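Local coordinates for protein techylectin-5A (Tachypleus tridentatus, PDB 1JC9) that acts as an innate-immunity lectin, recognising acetyl group-containing substances on cells and agglutinating bacteria and human erythrocytes, at residues 95-100 with 226-231; 107-112 with 192-197; 144-149 with 252-257; 185-190 with 212-217. All blocks are in the same frame, centred on the assembly; numbering follows the deposited sequence.

All four contacts lie within the fibrinogen C-terminal domain. Contacts 1 and 3 meet at strand 250-261: the hydroxyl of Tyr228 reaches the carbonyl of Pro253, and Arg95 bonds by its backbone to Val255. Contacts 2 and 4 are joined by Ser193 N and Trp214 O. Contact 3 is sheet chemistry, main-chain bonds with an apolar face and a charged one. The other three tie loops, or a loop and a helix start, through arginine, aspartate, histidine and aromatic side chains. Contacts 1, 2 and 3 mix buried and exposed residues; none of those touching in contact 4 is fully exposed. Of the four, contact 4 touches the bound sugar, whereas contact 2 runs directly into the calcium loop.

Contact 1: 95-100 with 226-231; sequences RGNYGN and GLYLNG
Tyr228 lies across the backbone of Gly96 and beside the guanidinium of Arg95, and its side chain can be followed outward from the main chain. CB comes first, with the guanidinium nitrogen Arg95 NH2 as its neighbour at 3.9 Å. CG stands anti to the backbone N (chi1 -166°), and from there the ring runs over the peptide that joins Gly96 to Asn97. One face takes the carbonyl of Gly96, whose O is 3.5 Å from Tyr228 CE1. Further out, Tyr228 CZ rests 3.7 Å from Gly96 C. At the tip, the hydroxyl passes CB of Asn97 and is hydrogen-bonded to the carbonyl O of Pro253.

Arg95 slides past this ring in the opposite direction, its guanidinium plane turned 51° from it. The chain bends at both chi2 and chi3, and the flat group ends with its edge toward the carbonyl of Gly226. Arg95 NH2 donates to Gly226 O at 3.1 Å, nearly in line with the C=O bond. NH1 appears to share that oxygen, though its position is less certain. Phe105 adds a cation-pi contact to the same arginine.

Arg95 closes strand 89-95, where its backbone pairs with Val255 of strand 250-261. The contact thus joins the loop leaving that strand toward helix 109-114 to the loop between helix 206-210 and strand 231-232.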
# COMPACT_ATOMS: atom_id res chain seq x y z
N ARG A 95 1.12 6.21 5.72
CA ARG A 95 0.15 6.98 6.49
C ARG A 95 0.90 7.44 7.74
O ARG A 95 1.70 6.70 8.31
CB ARG A 95 -1.05 6.12 6.91
CG ARG A 95 -1.86 5.52 5.77
CD ARG A 95 -2.30 6.57 4.75
NE ARG A 95 -3.23 7.56 5.29
CZ ARG A 95 -4.53 7.35 5.48
NH1 ARG A 95 -5.09 6.18 5.20
NH2 ARG A 95 -5.29 8.35 5.93
N GLY A 96 0.64 8.68 8.15
CA GLY A 96 1.28 9.23 9.33
C GLY A 96 0.60 10.52 9.69
O GLY A 96 -0.32 10.95 8.98
N ASN A 97 1.01 11.15 10.78
CA ASN A 97 0.41 12.42 11.18
C ASN A 97 1.27 13.53 10.58
O ASN A 97 2.18 14.03 11.23
CB ASN A 97 0.41 12.54 12.70
CG ASN A 97 -0.55 13.61 13.19
OD1 ASN A 97 -0.70 14.66 12.56
ND2 ASN A 97 -1.19 13.37 14.33
N TYR A 98 0.98 13.90 9.34
CA TYR A 98 1.77 14.92 8.65
C TYR A 98 1.04 16.23 8.38
O TYR A 98 1.56 17.08 7.67
CB TYR A 98 2.29 14.35 7.32
CG TYR A 98 3.21 13.17 7.49
CD1 TYR A 98 4.51 13.34 7.98
CD2 TYR A 98 2.79 11.88 7.17
CE1 TYR A 98 5.36 12.25 8.15
CE2 TYR A 98 3.64 10.78 7.34
CZ TYR A 98 4.92 10.98 7.83
OH TYR A 98 5.76 9.90 8.00
N GLY A 99 -0.15 16.39 8.94
CA GLY A 99 -0.88 17.63 8.74
C GLY A 99 -2.03 17.60 7.75
O GLY A 99 -2.78 18.57 7.65
N ASN A 100 -2.18 16.50 7.01
CA ASN A 100 -3.27 16.41 6.05
C ASN A 100 -4.56 16.03 6.77
O ASN A 100 -4.53 15.46 7.86
CB ASN A 100 -2.95 15.38 4.97
CG ASN A 100 -1.87 15.87 4.02
OD1 ASN A 100 -1.99 16.94 3.42
ND2 ASN A 100 -0.80 15.09 3.87
N GLY A 226 -7.89 3.95 4.81
CA GLY A 226 -9.08 4.49 5.44
C GLY A 226 -8.84 5.83 6.13
O GLY A 226 -7.78 6.44 5.98
N LEU A 227 -9.83 6.28 6.90
CA LEU A 227 -9.73 7.55 7.61
C LEU A 227 -8.64 7.51 8.67
O LEU A 227 -8.41 6.48 9.30
CB LEU A 227 -11.06 7.90 8.29
CG LEU A 227 -12.32 7.99 7.42
CD1 LEU A 227 -13.50 8.42 8.27
CD2 LEU A 227 -12.10 8.99 6.29
N TYR A 228 -7.96 8.63 8.86
CA TYR A 228 -6.90 8.72 9.85
C TYR A 228 -7.56 9.12 11.17
O TYR A 228 -7.65 10.31 11.48
CB TYR A 228 -5.88 9.79 9.46
CG TYR A 228 -4.60 9.69 10.26
CD1 TYR A 228 -3.58 8.81 9.87
CD2 TYR A 228 -4.42 10.42 11.43
CE1 TYR A 228 -2.43 8.66 10.63
CE2 TYR A 228 -3.26 10.27 12.20
CZ TYR A 228 -2.28 9.39 11.80
OH TYR A 228 -1.15 9.22 12.56
N LEU A 229 -8.02 8.14 11.93
CA LEU A 229 -8.70 8.40 13.20
C LEU A 229 -7.77 8.37 14.41
O LEU A 229 -8.20 8.65 15.54
CB LEU A 229 -9.85 7.42 13.38
CG LEU A 229 -10.86 7.49 12.23
CD1 LEU A 229 -11.94 6.44 12.41
CD2 LEU A 229 -11.48 8.89 12.17
N ASN A 230 -6.51 8.02 14.18
CA ASN A 230 -5.50 8.01 15.23
C ASN A 230 -5.87 7.34 16.55
O ASN A 230 -6.14 8.02 17.54
CB ASN A 230 -5.07 9.46 15.48
CG ASN A 230 -3.88 9.57 16.41
OD1 ASN A 230 -3.00 8.71 16.41
ND2 ASN A 230 -3.83 10.64 17.18
N GLY A 231 -5.86 6.01 16.56
CA GLY A 231 -6.17 5.29 17.78
C GLY A 231 -7.56 4.68 17.83
O GLY A 231 -8.18 4.43 16.80

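Contact 2: 107-112 with 192-197; sequences KPWKNY and FSTIDK
Trp109 and Lys197 cross at about a right angle, the lysine passing over one face of the indole. CG of Trp109 is anti to its backbone N (chi1 -173°), while the lysine chain is extended beyond CG. Lys197 CD makes a CH-pi contact above the five-membered ring, and its NZ follows as a cation-pi partner 3.9 Å from the centroid of that Trp109 ring. The indole edge is used differently. Phe192 O lies near the ring plane 3.4 Å from Trp109 CZ3, and Thr194 OG1 also sits at the rim, beside CE3. The NE1 end is held by Glu165.

Deeper in, Tyr112 and Phe192 again cross at about a right angle, but their ring planes are inclined at 55°, an oblique pairing. The edge of Phe192 leads, with its CZ 3.6 Å from Tyr112 CD1. On the CD2 side of the tyrosine, the methyl CG2 of Thr194 comes in, also obliquely.

Asp196 supplies the polar lock. Its OD1 accepts on the syn side from Trp109 N at 2.8 Å and is gripped a second time by Thr194 OG1, while OD2 reaches Lys110 N through a water.

Pro108 occupies the N-cap position of helix 109-114, and the remote carboxylate takes the Trp109 amide hydrogen directly and the Lys110 one through that water. It does so from a type I turn, Thr194 to Lys197, that leads straight into the calcium-binding loop of the fibrinogen-type domain, whose first ligand is Asp198.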
# COMPACT_ATOMS: atom_id res chain seq x y z
N LYS A 107 -10.42 9.62 -1.82
CA LYS A 107 -10.39 10.18 -3.17
C LYS A 107 -10.94 9.22 -4.23
O LYS A 107 -11.02 8.02 -4.00
CB LYS A 107 -8.96 10.56 -3.55
CG LYS A 107 -8.32 11.62 -2.65
CD LYS A 107 -7.05 12.17 -3.29
CE LYS A 107 -6.30 13.11 -2.36
NZ LYS A 107 -7.18 14.20 -1.86
N PRO A 108 -11.31 9.76 -5.40
CA PRO A 108 -11.86 8.97 -6.51
C PRO A 108 -10.83 8.18 -7.32
O PRO A 108 -9.62 8.32 -7.14
CB PRO A 108 -12.56 10.01 -7.36
CG PRO A 108 -11.65 11.19 -7.21
CD PRO A 108 -11.38 11.20 -5.71
N TRP A 109 -11.34 7.35 -8.23
CA TRP A 109 -10.55 6.49 -9.10
C TRP A 109 -9.37 7.17 -9.78
O TRP A 109 -8.26 6.64 -9.79
CB TRP A 109 -11.47 5.86 -10.15
CG TRP A 109 -10.81 4.83 -11.02
CD1 TRP A 109 -10.19 5.03 -12.22
CD2 TRP A 109 -10.75 3.42 -10.77
NE1 TRP A 109 -9.75 3.83 -12.74
CE2 TRP A 109 -10.08 2.83 -11.86
CE3 TRP A 109 -11.19 2.60 -9.73
CZ2 TRP A 109 -9.84 1.45 -11.94
CZ3 TRP A 109 -10.96 1.23 -9.81
CH2 TRP A 109 -10.29 0.67 -10.91
N LYS A 110 -9.61 8.35 -10.36
CA LYS A 110 -8.55 9.06 -11.05
C LYS A 110 -7.33 9.34 -10.16
O LYS A 110 -6.19 9.19 -10.59
CB LYS A 110 -9.06 10.39 -11.61
CG LYS A 110 -7.99 11.18 -12.36
CD LYS A 110 -8.53 12.46 -12.97
CE LYS A 110 -7.43 13.19 -13.73
NZ LYS A 110 -7.92 14.43 -14.37
N ASN A 111 -7.58 9.73 -8.92
CA ASN A 111 -6.49 10.03 -7.99
C ASN A 111 -5.71 8.77 -7.62
O ASN A 111 -4.48 8.81 -7.53
CB ASN A 111 -7.05 10.69 -6.73
CG ASN A 111 -7.56 12.09 -7.00
OD1 ASN A 111 -6.79 13.00 -7.32
ND2 ASN A 111 -8.87 12.28 -6.88
N TYR A 112 -6.41 7.67 -7.41
CA TYR A 112 -5.75 6.42 -7.07
C TYR A 112 -5.00 5.86 -8.27
O TYR A 112 -4.00 5.15 -8.12
CB TYR A 112 -6.77 5.42 -6.53
CG TYR A 112 -6.92 5.52 -5.03
CD1 TYR A 112 -5.97 4.97 -4.18
CD2 TYR A 112 -7.98 6.24 -4.46
CE1 TYR A 112 -6.05 5.12 -2.80
CE2 TYR A 112 -8.07 6.40 -3.07
CZ TYR A 112 -7.10 5.84 -2.25
OH TYR A 112 -7.17 6.00 -0.88
N PHE A 192 -10.05 -3.42 -7.53
CA PHE A 192 -9.80 -2.24 -6.71
C PHE A 192 -11.10 -1.44 -6.77
O PHE A 192 -11.74 -1.38 -7.82
CB PHE A 192 -8.67 -1.41 -7.31
CG PHE A 192 -8.11 -0.39 -6.37
CD1 PHE A 192 -7.20 -0.77 -5.38
CD2 PHE A 192 -8.48 0.95 -6.47
CE1 PHE A 192 -6.66 0.18 -4.51
CE2 PHE A 192 -7.94 1.90 -5.60
CZ PHE A 192 -7.03 1.51 -4.62
N SER A 193 -11.51 -0.85 -5.65
CA SER A 193 -12.72 -0.04 -5.62
C SER A 193 -12.44 1.33 -5.01
O SER A 193 -11.52 1.49 -4.20
CB SER A 193 -13.83 -0.71 -4.80
OG SER A 193 -14.32 -1.88 -5.43
N THR A 194 -13.22 2.32 -5.41
CA THR A 194 -13.09 3.68 -4.90
C THR A 194 -14.49 4.24 -4.67
O THR A 194 -15.48 3.63 -5.08
CB THR A 194 -12.33 4.59 -5.88
OG1 THR A 194 -12.95 4.52 -7.17
CG2 THR A 194 -10.86 4.17 -5.99
N ILE A 195 -14.58 5.39 -4.01
CA ILE A 195 -15.87 5.99 -3.73
C ILE A 195 -16.76 6.17 -4.95
O ILE A 195 -17.98 6.14 -4.83
CB ILE A 195 -15.69 7.36 -3.04
CG1 ILE A 195 -14.85 8.28 -3.92
CG2 ILE A 195 -15.03 7.17 -1.69
CD1 ILE A 195 -14.59 9.64 -3.30
N ASP A 196 -16.15 6.34 -6.12
CA ASP A 196 -16.93 6.53 -7.34
C ASP A 196 -17.02 5.29 -8.23
O ASP A 196 -17.62 5.34 -9.30
CB ASP A 196 -16.36 7.72 -8.13
CG ASP A 196 -14.94 7.49 -8.61
OD1 ASP A 196 -14.13 6.92 -7.85
OD2 ASP A 196 -14.61 7.91 -9.74
N LYS A 197 -16.44 4.18 -7.79
CA LYS A 197 -16.50 2.96 -8.59
C LYS A 197 -16.54 1.70 -7.74
O LYS A 197 -15.52 1.26 -7.21
CB LYS A 197 -15.32 2.90 -9.56
CG LYS A 197 -15.37 3.98 -10.63
CD LYS A 197 -14.35 3.75 -11.72
CE LYS A 197 -14.49 4.80 -12.82
NZ LYS A 197 -13.46 4.63 -13.89
O HOH W 1 -12.05 5.98 -2.88
O HOH W 2 -12.51 9.28 -10.83

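Contact 3: 144-149 with 252-257; sequences DLKDKE and LPQVEM
Leu145 and Val255 form a non-hydrogen-bonded pair at the tight heart of two antiparallel strands, 144-146 and 254-257, whose axes run 4.9 Å apart. Leu145 CD2 packs 3.9 Å from Val255 CG1, the two side chains lying oblique to one another. Leu252 comes in beside them: its CD1 rests on Leu145 CB at 4.0 Å, and its CD2 touches the carbonyl O of Lys146. Trp245 of helix 243-246 touches both leucines, so this apolar face is buried.

Main-chain bonds flank the pair. Asp144 N donates to Glu256 O at 3.0 Å and Glu256 N returns the bond to Asp144 O, while Lys146 N gives its hydrogen to Gln254 O. Near the chain turn Pro253 takes up the space beside the next carbonyl, its CD 3.2 Å from Lys146 O. Beyond the strand end, the exposed Lys148 leans its CG against CG of Pro253.

The opposite face of the sheet is looser and more exposed. Lys146 and Gln254 lie side by side and point the same way, yet Lys146 CD approaches Gln254 NE2 no closer than 4.0 Å.

On that same polar face Asp144 OD2 and Glu256 OE1 stand 4.6 Å apart, like charges on paired residues. Lys258 forms salt bridges to both, and Arg142 and Arg94 hold the remaining oxygens. These cations probably offset the repulsion, so the polar face is probably held through shared cations and the other by apolar packing, with the backbone bonds between them.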
# COMPACT_ATOMS: atom_id res chain seq x y z
N ASP A 144 4.47 -2.59 7.23
CA ASP A 144 5.06 -2.22 8.51
C ASP A 144 4.00 -1.42 9.25
O ASP A 144 3.58 -0.36 8.79
CB ASP A 144 6.34 -1.40 8.32
CG ASP A 144 7.54 -2.27 8.00
OD1 ASP A 144 7.76 -3.27 8.72
OD2 ASP A 144 8.27 -1.97 7.03
N LEU A 145 3.58 -1.94 10.40
CA LEU A 145 2.54 -1.31 11.21
C LEU A 145 3.03 -0.91 12.60
O LEU A 145 3.84 -1.62 13.21
CB LEU A 145 1.37 -2.28 11.35
CG LEU A 145 1.03 -3.11 10.11
CD1 LEU A 145 0.11 -4.26 10.50
CD2 LEU A 145 0.39 -2.23 9.05
N LYS A 146 2.53 0.20 13.11
CA LYS A 146 2.91 0.68 14.43
C LYS A 146 1.69 1.29 15.13
O LYS A 146 0.91 2.01 14.50
CB LYS A 146 4.01 1.74 14.30
CG LYS A 146 4.47 2.33 15.63
CD LYS A 146 5.42 3.50 15.44
CE LYS A 146 6.72 3.08 14.78
NZ LYS A 146 7.65 4.23 14.61
N ASP A 147 1.52 1.00 16.42
CA ASP A 147 0.39 1.57 17.16
C ASP A 147 0.83 2.79 17.96
O ASP A 147 1.98 3.22 17.86
CB ASP A 147 -0.27 0.53 18.08
CG ASP A 147 0.64 0.07 19.21
OD1 ASP A 147 1.54 0.83 19.61
OD2 ASP A 147 0.43 -1.05 19.71
N LYS A 148 -0.09 3.36 18.74
CA LYS A 148 0.22 4.56 19.53
C LYS A 148 1.24 4.37 20.64
O LYS A 148 1.84 5.34 21.10
CB LYS A 148 -1.07 5.16 20.10
CG LYS A 148 -2.08 5.52 19.03
CD LYS A 148 -3.24 6.34 19.59
CE LYS A 148 -2.79 7.74 19.95
NZ LYS A 148 -3.96 8.59 20.31
N GLU A 149 1.43 3.13 21.08
CA GLU A 149 2.40 2.84 22.13
C GLU A 149 3.78 2.62 21.50
O GLU A 149 4.74 2.27 22.19
CB GLU A 149 2.00 1.59 22.92
CG GLU A 149 1.04 1.85 24.06
CD GLU A 149 -0.25 2.49 23.61
OE1 GLU A 149 -1.00 1.85 22.84
OE2 GLU A 149 -0.51 3.64 24.02
N LEU A 252 -4.54 2.59 13.14
CA LEU A 252 -3.09 2.67 13.33
C LEU A 252 -2.56 4.06 12.95
O LEU A 252 -2.92 4.62 11.91
CB LEU A 252 -2.39 1.57 12.51
CG LEU A 252 -2.74 0.14 12.92
CD1 LEU A 252 -2.30 -0.84 11.84
CD2 LEU A 252 -2.08 -0.20 14.25
N PRO A 253 -1.71 4.64 13.80
CA PRO A 253 -1.15 5.97 13.54
C PRO A 253 -0.08 6.02 12.46
O PRO A 253 0.15 7.08 11.87
CB PRO A 253 -0.63 6.39 14.91
CG PRO A 253 -0.19 5.09 15.51
CD PRO A 253 -1.33 4.16 15.15
N GLN A 254 0.60 4.90 12.21
CA GLN A 254 1.64 4.87 11.18
C GLN A 254 1.73 3.52 10.49
O GLN A 254 1.86 2.49 11.14
CB GLN A 254 3.01 5.18 11.78
CG GLN A 254 3.18 6.60 12.25
CD GLN A 254 4.63 6.91 12.60
OE1 GLN A 254 5.50 6.90 11.73
NE2 GLN A 254 4.89 7.17 13.87
N VAL A 255 1.66 3.53 9.16
CA VAL A 255 1.76 2.30 8.38
C VAL A 255 2.50 2.58 7.08
O VAL A 255 2.57 3.73 6.63
CB VAL A 255 0.36 1.70 8.03
CG1 VAL A 255 -0.47 1.52 9.28
CG2 VAL A 255 -0.36 2.60 7.04
N GLU A 256 3.08 1.54 6.49
CA GLU A 256 3.80 1.66 5.23
C GLU A 256 3.69 0.36 4.47
O GLU A 256 3.70 -0.72 5.06
CB GLU A 256 5.29 1.94 5.44
CG GLU A 256 5.65 3.26 6.08
CD GLU A 256 7.15 3.51 6.06
OE1 GLU A 256 7.92 2.52 6.03
OE2 GLU A 256 7.57 4.68 6.08
N MET A 257 3.56 0.47 3.15
CA MET A 257 3.50 -0.68 2.26
C MET A 257 4.72 -0.50 1.37
O MET A 257 4.93 0.59 0.82
CB MET A 257 2.20 -0.66 1.45
CG MET A 257 0.95 -0.87 2.31
SD MET A 257 -0.59 -0.48 1.46
CE MET A 257 -0.59 -1.73 0.17

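Contact 4: 185-190 with 212-217. With NAG (2-acetamido-2-deoxy-beta-D-glucopyranose), chain B.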
# COMPACT_ATOMS: atom_id res chain seq x y z
N GLY A 185 -4.71 -11.29 3.29
CA GLY A 185 -4.98 -12.50 2.53
C GLY A 185 -6.36 -12.61 1.90
O GLY A 185 -6.48 -13.03 0.75
N ARG A 186 -7.40 -12.22 2.63
CA ARG A 186 -8.75 -12.33 2.10
C ARG A 186 -9.00 -11.44 0.88
O ARG A 186 -9.96 -11.65 0.14
CB ARG A 186 -9.78 -12.00 3.19
CG ARG A 186 -11.18 -12.53 2.88
CD ARG A 186 -12.14 -12.37 4.05
NE ARG A 186 -12.65 -11.00 4.19
CZ ARG A 186 -13.48 -10.62 5.16
NH1 ARG A 186 -13.89 -11.49 6.07
NH2 ARG A 186 -13.91 -9.36 5.21
N HIS A 187 -8.13 -10.46 0.67
CA HIS A 187 -8.29 -9.54 -0.44
C HIS A 187 -7.74 -10.06 -1.77
O HIS A 187 -8.01 -9.50 -2.83
CB HIS A 187 -7.65 -8.20 -0.07
CG HIS A 187 -8.35 -7.52 1.06
ND1 HIS A 187 -9.47 -6.73 0.88
CD2 HIS A 187 -8.15 -7.58 2.40
CE1 HIS A 187 -9.93 -6.35 2.05
NE2 HIS A 187 -9.15 -6.84 2.99
N ASN A 188 -6.98 -11.15 -1.71
CA ASN A 188 -6.41 -11.74 -2.91
C ASN A 188 -7.50 -11.98 -3.96
O ASN A 188 -8.59 -12.44 -3.62
CB ASN A 188 -5.71 -13.06 -2.55
CG ASN A 188 -5.07 -13.73 -3.76
OD1 ASN A 188 -4.49 -13.08 -4.63
ND2 ASN A 188 -5.16 -15.05 -3.80
N GLY A 189 -7.20 -11.65 -5.21
CA GLY A 189 -8.14 -11.87 -6.30
C GLY A 189 -9.32 -10.91 -6.42
O GLY A 189 -10.28 -11.22 -7.12
N HIS A 190 -9.26 -9.76 -5.78
CA HIS A 190 -10.36 -8.80 -5.85
C HIS A 190 -10.00 -7.54 -6.64
O HIS A 190 -8.82 -7.19 -6.75
CB HIS A 190 -10.80 -8.41 -4.44
CG HIS A 190 -11.56 -9.50 -3.74
ND1 HIS A 190 -12.92 -9.64 -3.87
CD2 HIS A 190 -11.14 -10.53 -2.96
CE1 HIS A 190 -13.31 -10.72 -3.21
NE2 HIS A 190 -12.25 -11.27 -2.65
N GLY A 212 -12.08 4.24 1.79
CA GLY A 212 -10.81 4.24 1.09
C GLY A 212 -10.84 3.67 -0.31
O GLY A 212 -11.90 3.34 -0.84
N GLY A 213 -9.66 3.59 -0.92
CA GLY A 213 -9.51 3.00 -2.23
C GLY A 213 -8.79 1.72 -1.87
O GLY A 213 -7.66 1.77 -1.38
N TRP A 214 -9.41 0.57 -2.10
CA TRP A 214 -8.79 -0.69 -1.70
C TRP A 214 -9.38 -1.84 -2.50
O TRP A 214 -10.35 -1.65 -3.24
CB TRP A 214 -9.09 -0.88 -0.20
CG TRP A 214 -8.18 -1.82 0.55
CD1 TRP A 214 -8.53 -3.02 1.11
CD2 TRP A 214 -6.81 -1.60 0.88
NE1 TRP A 214 -7.45 -3.56 1.77
CE2 TRP A 214 -6.38 -2.71 1.65
CE3 TRP A 214 -5.90 -0.57 0.61
CZ2 TRP A 214 -5.08 -2.82 2.15
CZ3 TRP A 214 -4.60 -0.68 1.11
CH2 TRP A 214 -4.21 -1.79 1.87
N TRP A 215 -8.79 -3.02 -2.36
CA TRP A 215 -9.28 -4.21 -3.05
C TRP A 215 -10.34 -4.83 -2.14
O TRP A 215 -10.18 -5.94 -1.63
CB TRP A 215 -8.13 -5.20 -3.28
CG TRP A 215 -7.04 -4.67 -4.17
CD1 TRP A 215 -7.00 -4.73 -5.54
CD2 TRP A 215 -5.86 -3.95 -3.77
NE1 TRP A 215 -5.87 -4.10 -6.01
CE2 TRP A 215 -5.16 -3.61 -4.94
CE3 TRP A 215 -5.34 -3.57 -2.53
CZ2 TRP A 215 -3.95 -2.90 -4.92
CZ3 TRP A 215 -4.14 -2.86 -2.50
CH2 TRP A 215 -3.46 -2.53 -3.69
N TYR A 216 -11.43 -4.09 -1.94
CA TYR A 216 -12.52 -4.52 -1.08
C TYR A 216 -13.21 -5.81 -1.49
O TYR A 216 -13.41 -6.08 -2.68
CB TYR A 216 -13.56 -3.41 -0.96
CG TYR A 216 -13.10 -2.21 -0.17
CD1 TYR A 216 -12.80 -2.32 1.19
CD2 TYR A 216 -13.00 -0.95 -0.77
CE1 TYR A 216 -12.41 -1.21 1.94
CE2 TYR A 216 -12.61 0.17 -0.02
CZ TYR A 216 -12.32 0.02 1.33
OH TYR A 216 -11.96 1.11 2.08
N ASP A 217 -13.59 -6.60 -0.48
CA ASP A 217 -14.28 -7.87 -0.67
C ASP A 217 -15.71 -7.73 -0.16
O ASP A 217 -16.60 -7.32 -0.90
CB ASP A 217 -13.56 -8.98 0.10
CG ASP A 217 -14.20 -10.34 -0.09
OD1 ASP A 217 -13.77 -11.29 0.60
OD2 ASP A 217 -15.12 -10.46 -0.92
C1 NAG B . -16.47 -8.88 8.34
C2 NAG B . -17.25 -7.60 7.78
C3 NAG B . -18.76 -7.70 8.24
C4 NAG B . -19.31 -8.95 7.59
C5 NAG B . -18.48 -10.18 8.10
C6 NAG B . -18.96 -11.49 7.47
C7 NAG B . -16.00 -5.56 7.44
C8 NAG B . -15.35 -4.30 7.91
N2 NAG B . -16.64 -6.38 8.34
O1 NAG B . -15.06 -8.89 7.98
O3 NAG B . -19.51 -6.58 7.76
O4 NAG B . -20.72 -9.11 7.95
O5 NAG B . -17.06 -10.08 7.79
O6 NAG B . -18.08 -12.49 8.07
O7 NAG B . -15.92 -5.83 6.21
O HOH W 3 -12.42 -13.20 -0.62
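Arg186 CG and Asp217 CG each stand anti to their own backbone N (chi1 -160° and -178°), and the arginine chain bends at chi3 (78°), placing NE near the carboxylate. The two side chains cross at about a right angle beside the fibrinogen-type domain's sugar-binding pocket, to which Arg186 belongs. Their attraction is a long salt bridge of charge alone: Arg186 NE is 3.8 Å from Asp217 OD1, which lies well out of the guanidinium plane. That NE is buried with no hydrogen-bond partner.

Asp217 also lies over His190, its CB in CH-pi contact with one face of the imidazole. A water completes the link, bridging Asp217 OD1, the carbonyl of Arg186 and His190 NE2.

Behind this, His187 ties the type II turn 187-190 to the inverse gamma turn centred on Trp215. His187 ND1 donates to Trp215 O at 2.7 Å, nearly straight, although the nitrogen stands above the carbonyl plane. Trp214 meets the same imidazole edge to face, with its NE1 3.7 Å above the centre of the His187 ring. Tyr248, Tyr236, Cys219 and His220 also hydrogen-bond the N-acetylglucosamine, while the guanidinium edge of Arg186 grips its anomeric hydroxyl: NH1 weakly, and NH2 by a bond of 3.0 Å to O1 of the sugar.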